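Local coordinates for transcriptional regulator, LacI family (Lactobacillus brevis, PDB 3JY6), which probably acts as a DNA-binding transcriptional regulator of the LacI family, here represented by its dimeric periplasmic-binding-protein-like domain, at residues 41-46 / 53-58. Numbering follows the deposited sequence.
Sequences VLFDAN and KTLLRA
Leu-55 meets Phe-43 where helix 49-60 packs on strand 39-44, an outermost strand of its chain's six-stranded parallel sheet in a periplasmic-binding-protein-like fold. The pair illustrates how, between the strand and helix of a beta-alpha-beta unit, one branched side chain can carry a contact with two methyls that do different work. Leu-55 CD2 approaches the ring of Phe-43 obliquely, 3.9 Å from Phe-43 CD1, while Leu-55 CD1 lies 3.9 Å from Phe-43 CB and reaches on to the backbone beyond. The two side chains run past each other in opposite directions. In Phe-43, CG stands anti to the carbonyl carbon (chi1 -72°), which places the ring beside the backbone N with its CD1 near Leu-55 CD2. No hydrogen bond joins the segments; the fit is apolar and buried.

Further out, Ala-11 and Ile-13 of strand 9-14 and Ile-59 of the same helix also touch Phe-43, and Ile-39 of the second subunit packs on Leu-55, placing the contact at the dimer interface. Asp-44, its CB directed away from the helix, makes a salt bridge from OD2 to Lys-27 NZ of that subunit, and its OD1 accepts a hydrogen bond from Ile-17 N. A weak bond from Asn-46 N to Asp-44 OD1, 3.0 Å long and bent to 138°, spans the start of the turn after the strand. At the strand's last residue, Leu-55 CD1 rests 3.5 Å from Asp-44 O.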
loop_
_atom_site.group_PDB
_atom_site.type_symbol
_atom_site.label_atom_id
_atom_site.label_comp_id
_atom_site.label_asym_id
_atom_site.label_seq_id
_atom_site.Cartn_x
_atom_site.Cartn_y
_atom_site.Cartn_z
ATOM N N VAL A 41 11.208 -3.816 -11.688
ATOM C CA VAL A 41 11.898 -3.810 -10.415
ATOM C C VAL A 41 11.448 -2.524 -9.725
ATOM O O VAL A 41 11.571 -1.442 -10.301
ATOM C CB VAL A 41 13.421 -3.767 -10.628
ATOM C CG1 VAL A 41 14.112 -3.627 -9.300
ATOM C CG2 VAL A 41 13.898 -5.038 -11.363
ATOM N N LEU A 42 10.955 -2.633 -8.493
ATOM C CA LEU A 42 10.462 -1.462 -7.777
ATOM C C LEU A 42 11.454 -0.803 -6.824
ATOM O O LEU A 42 12.078 -1.459 -5.980
ATOM C CB LEU A 42 9.170 -1.817 -7.028
ATOM C CG LEU A 42 8.360 -0.696 -6.350
ATOM C CD1 LEU A 42 8.029 0.429 -7.332
ATOM C CD2 LEU A 42 7.050 -1.300 -5.826
ATOM N N PHE A 43 11.589 0.509 -6.980
ATOM C CA PHE A 43 12.480 1.312 -6.156
ATOM C C PHE A 43 11.600 2.340 -5.449
ATOM O O PHE A 43 10.695 2.918 -6.063
ATOM C CB PHE A 43 13.512 2.046 -7.030
ATOM C CG PHE A 43 14.572 1.147 -7.617
ATOM C CD1 PHE A 43 15.765 0.918 -6.939
ATOM C CD2 PHE A 43 14.363 0.510 -8.838
ATOM C CE1 PHE A 43 16.740 0.062 -7.468
ATOM C CE2 PHE A 43 15.325 -0.346 -9.372
ATOM C CZ PHE A 43 16.517 -0.571 -8.683
ATOM N N ASP A 44 11.891 2.578 -4.174
ATOM C CA ASP A 44 11.132 3.512 -3.348
ATOM C C ASP A 44 11.923 4.803 -3.068
ATOM O O ASP A 44 12.917 4.792 -2.353
ATOM C CB ASP A 44 10.752 2.793 -2.041
ATOM C CG ASP A 44 10.090 3.698 -1.022
ATOM O OD1 ASP A 44 9.298 4.589 -1.406
ATOM O OD2 ASP A 44 10.356 3.491 0.185
ATOM N N ALA A 45 11.477 5.914 -3.645
ATOM C CA ALA A 45 12.147 7.195 -3.431
ATOM C C ALA A 45 11.916 7.665 -1.986
ATOM O O ALA A 45 12.637 8.531 -1.475
ATOM C CB ALA A 45 11.641 8.224 -4.426
ATOM N N ASN A 46 10.904 7.088 -1.337
ATOM C CA ASN A 46 10.602 7.396 0.060
ATOM C C ASN A 46 10.494 8.902 0.318
ATOM O O ASN A 46 10.920 9.404 1.350
ATOM C CB ASN A 46 11.690 6.762 0.937
ATOM C CG ASN A 46 11.279 6.622 2.396
ATOM O OD1 ASN A 46 10.088 6.593 2.729
ATOM N ND2 ASN A 46 12.269 6.508 3.274
ATOM N N LYS A 53 18.327 10.190 -6.011
ATOM C CA LYS A 53 19.590 10.332 -6.742
ATOM C C LYS A 53 20.497 9.128 -6.569
ATOM O O LYS A 53 21.135 8.675 -7.528
ATOM C CB LYS A 53 20.338 11.596 -6.301
ATOM C CG LYS A 53 19.814 12.874 -6.913
ATOM C CD LYS A 53 20.478 14.080 -6.268
ATOM C CE LYS A 53 19.990 15.355 -6.903
ATOM N NZ LYS A 53 20.329 15.363 -8.344
ATOM N N THR A 54 20.568 8.596 -5.353
ATOM C CA THR A 54 21.423 7.437 -5.160
ATOM C C THR A 54 20.791 6.224 -5.820
ATOM O O THR A 54 21.501 5.348 -6.294
ATOM C CB THR A 54 21.728 7.160 -3.668
ATOM O OG1 THR A 54 21.042 5.977 -3.234
ATOM C CG2 THR A 54 21.360 8.359 -2.815
ATOM N N LEU A 55 19.462 6.175 -5.892
ATOM C CA LEU A 55 18.813 5.041 -6.551
ATOM C C LEU A 55 19.146 5.109 -8.047
ATOM O O LEU A 55 19.490 4.099 -8.672
ATOM C CB LEU A 55 17.298 5.079 -6.338
ATOM C CG LEU A 55 16.799 4.825 -4.909
ATOM C CD1 LEU A 55 15.263 4.840 -4.887
ATOM C CD2 LEU A 55 17.311 3.485 -4.411
ATOM N N LEU A 56 19.058 6.309 -8.613
ATOM C CA LEU A 56 19.368 6.491 -10.027
ATOM C C LEU A 56 20.838 6.138 -10.320
ATOM O O LEU A 56 21.149 5.524 -11.344
ATOM C CB LEU A 56 19.092 7.941 -10.447
ATOM C CG LEU A 56 17.635 8.383 -10.687
ATOM C CD1 LEU A 56 17.599 9.917 -10.777
ATOM C CD2 LEU A 56 17.078 7.727 -11.948
ATOM N N ARG A 57 21.740 6.524 -9.425
ATOM C CA ARG A 57 23.159 6.232 -9.628
ATOM C C ARG A 57 23.383 4.732 -9.600
ATOM O O ARG A 57 24.277 4.217 -10.263
ATOM C CB ARG A 57 24.021 6.897 -8.550
ATOM C CG ARG A 57 24.134 8.424 -8.656
ATOM C CD ARG A 57 25.082 8.957 -7.578
ATOM N NE ARG A 57 24.505 10.056 -6.808
ATOM C CZ ARG A 57 24.508 11.328 -7.192
ATOM N NH1 ARG A 57 25.062 11.682 -8.346
ATOM N NH2 ARG A 57 23.962 12.251 -6.414
ATOM N N ALA A 58 22.556 4.034 -8.828
ATOM C CA ALA A 58 22.647 2.585 -8.732
ATOM C C ALA A 58 22.055 1.968 -9.990
ATOM O O ALA A 58 22.589 1.009 -10.549
ATOM C CB ALA A 58 21.881 2.088 -7.499
#